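Tetracycline repressor protein class G (PDB 6RX9) represses the tetracycline resistance gene by binding its operator DNA through a helix-turn-helix region, and loses affinity for that DNA when tetracycline binds. Local coordinates at residues 7-12 / 43-48. Sequence-based numbering, arbitrary orientation.
Sequences GTVIAA and WHFQNK
His44 NE2, hydrogen-bonded to the carbonyl oxygen of Leu4, holds the imidazole beside the start of helix 6-20, where Val9 of that helix meets it in the small helical DNA-binding domain of the TetR family. The bond helps set the rotation of a ring that is also packed on both faces: Trp43 CE3 sits over the centre of one, and Val9 CG2 approaches the opposite face in a CH-pi contact, 4.0 Å from the ring centroid and 18° off its normal. The methyl is offset toward the rim, nearest His44 CD2 at 3.8 Å. The other branch, Val9 CG1, lies anti to the backbone N (chi1 173°) and reaches the edge of the Phe45 ring, 3.7 Å from CE2 and near the ring plane. One valine thus bridges two consecutive aromatic residues at what is probably the end of the helix-turn-helix motif. No hydrogen bond joins the two segments; the contact rests on apolar and CH-pi packing, largely buried. Beyond it, Val9 packs on Leu30 of helix 27-34, while Ile10 and Phe45 both touch Ala54 of helix 48-59, so three helices meet here. The Ile10 side chain crosses that of Phe45 at about a right angle, bringing its CD1 to 3.6 Å from Phe45 CZ.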
loop_
_atom_site.group_PDB
_atom_site.type_symbol
_atom_site.label_atom_id
_atom_site.label_comp_id
_atom_site.label_asym_id
_atom_site.label_seq_id
_atom_site.Cartn_x
_atom_site.Cartn_y
_atom_site.Cartn_z
ATOM N N GLY A 7 21.087 17.548 -7.748
ATOM C CA GLY A 7 21.061 17.623 -6.273
ATOM C C GLY A 7 20.406 18.906 -5.787
ATOM O O GLY A 7 19.555 18.832 -4.884
ATOM N N THR A 8 20.770 20.046 -6.380
ATOM C CA THR A 8 20.233 21.387 -6.025
ATOM C C THR A 8 18.747 21.456 -6.399
ATOM O O THR A 8 17.968 22.009 -5.600
ATOM C CB THR A 8 21.041 22.504 -6.698
ATOM O OG1 THR A 8 22.423 22.294 -6.407
ATOM C CG2 THR A 8 20.623 23.882 -6.235
ATOM N N VAL A 9 18.375 20.900 -7.557
ATOM C CA VAL A 9 16.978 20.890 -8.091
ATOM C C VAL A 9 16.074 20.095 -7.135
ATOM O O VAL A 9 14.998 20.607 -6.767
ATOM C CB VAL A 9 16.924 20.315 -9.521
ATOM C CG1 VAL A 9 15.493 20.132 -10.008
ATOM C CG2 VAL A 9 17.706 21.175 -10.506
ATOM N N ILE A 10 16.481 18.883 -6.756
ATOM C CA ILE A 10 15.620 17.956 -5.958
ATOM C C ILE A 10 15.514 18.463 -4.515
ATOM O O ILE A 10 14.434 18.280 -3.912
ATOM C CB ILE A 10 16.119 16.501 -6.050
ATOM C CG1 ILE A 10 15.914 15.942 -7.460
ATOM C CG2 ILE A 10 15.452 15.623 -4.997
ATOM C CD1 ILE A 10 14.463 15.828 -7.880
ATOM N N ALA A 11 16.573 19.071 -3.975
ATOM C CA ALA A 11 16.566 19.705 -2.635
ATOM C C ALA A 11 15.419 20.724 -2.565
ATOM O O ALA A 11 14.670 20.707 -1.569
ATOM C CB ALA A 11 17.899 20.344 -2.344
ATOM N N ALA A 12 15.275 21.560 -3.599
ATOM C CA ALA A 12 14.213 22.588 -3.719
ATOM C C ALA A 12 12.845 21.921 -3.907
ATOM O O ALA A 12 11.861 22.416 -3.321
ATOM C CB ALA A 12 14.531 23.521 -4.862
ATOM N N TRP A 43 16.146 20.556 -18.791
ATOM C CA TRP A 43 17.332 19.682 -19.010
ATOM C C TRP A 43 17.328 18.514 -18.015
ATOM O O TRP A 43 17.696 17.392 -18.423
ATOM C CB TRP A 43 18.631 20.492 -18.903
ATOM C CG TRP A 43 19.859 19.700 -19.229
ATOM C CD1 TRP A 43 20.375 19.477 -20.469
ATOM C CD2 TRP A 43 20.718 18.999 -18.308
ATOM N NE1 TRP A 43 21.499 18.702 -20.388
ATOM C CE2 TRP A 43 21.736 18.393 -19.077
ATOM C CE3 TRP A 43 20.734 18.828 -16.919
ATOM C CZ2 TRP A 43 22.752 17.630 -18.501
ATOM C CZ3 TRP A 43 21.739 18.073 -16.351
ATOM C CH2 TRP A 43 22.735 17.484 -17.132
ATOM N N HIS A 44 16.948 18.775 -16.760
ATOM C CA HIS A 44 16.875 17.773 -15.660
ATOM C C HIS A 44 15.583 16.951 -15.774
ATOM O O HIS A 44 15.667 15.711 -15.708
ATOM C CB HIS A 44 16.971 18.463 -14.292
ATOM C CG HIS A 44 18.277 19.135 -14.038
ATOM N ND1 HIS A 44 19.388 18.440 -13.609
ATOM C CD2 HIS A 44 18.649 20.429 -14.135
ATOM C CE1 HIS A 44 20.395 19.277 -13.464
ATOM N NE2 HIS A 44 19.968 20.505 -13.782
ATOM N N PHE A 45 14.431 17.616 -15.913
ATOM C CA PHE A 45 13.089 16.973 -15.937
ATOM C C PHE A 45 12.205 17.647 -16.986
ATOM O O PHE A 45 11.949 18.856 -16.853
ATOM C CB PHE A 45 12.443 17.045 -14.553
ATOM C CG PHE A 45 13.322 16.520 -13.450
ATOM C CD1 PHE A 45 13.546 15.159 -13.313
ATOM C CD2 PHE A 45 13.947 17.386 -12.565
ATOM C CE1 PHE A 45 14.368 14.674 -12.309
ATOM C CE2 PHE A 45 14.774 16.898 -11.565
ATOM C CZ PHE A 45 14.983 15.546 -11.440
ATOM N N GLN A 46 11.753 16.884 -17.984
ATOM C CA GLN A 46 10.897 17.390 -19.089
ATOM C C GLN A 46 9.420 17.307 -18.694
ATOM O O GLN A 46 8.598 17.923 -19.393
ATOM C CB GLN A 46 11.154 16.617 -20.383
ATOM C CG GLN A 46 12.538 16.864 -20.971
ATOM C CD GLN A 46 13.538 15.829 -20.522
ATOM O OE1 GLN A 46 13.415 14.652 -20.849
ATOM N NE2 GLN A 46 14.543 16.261 -19.776
ATOM N N ASN A 47 9.087 16.582 -17.620
ATOM C CA ASN A 47 7.678 16.423 -17.167
ATOM C C ASN A 47 7.636 16.103 -15.668
ATOM O O ASN A 47 8.682 15.733 -15.092
ATOM C CB ASN A 47 6.946 15.371 -18.004
ATOM C CG ASN A 47 7.730 14.084 -18.147
ATOM O OD1 ASN A 47 7.973 13.389 -17.163
ATOM N ND2 ASN A 47 8.142 13.766 -19.364
ATOM N N LYS A 48 6.453 16.253 -15.068
ATOM C CA LYS A 48 6.204 16.036 -13.620
ATOM C C LYS A 48 6.502 14.575 -13.262
ATOM O O LYS A 48 7.028 14.348 -12.163
ATOM C CB LYS A 48 4.756 16.398 -13.276
ATOM C CG LYS A 48 4.372 16.212 -11.816
ATOM C CD LYS A 48 3.019 16.797 -11.486
ATOM C CE LYS A 48 2.611 16.560 -10.049
ATOM N NZ LYS A 48 1.408 17.348 -9.697
#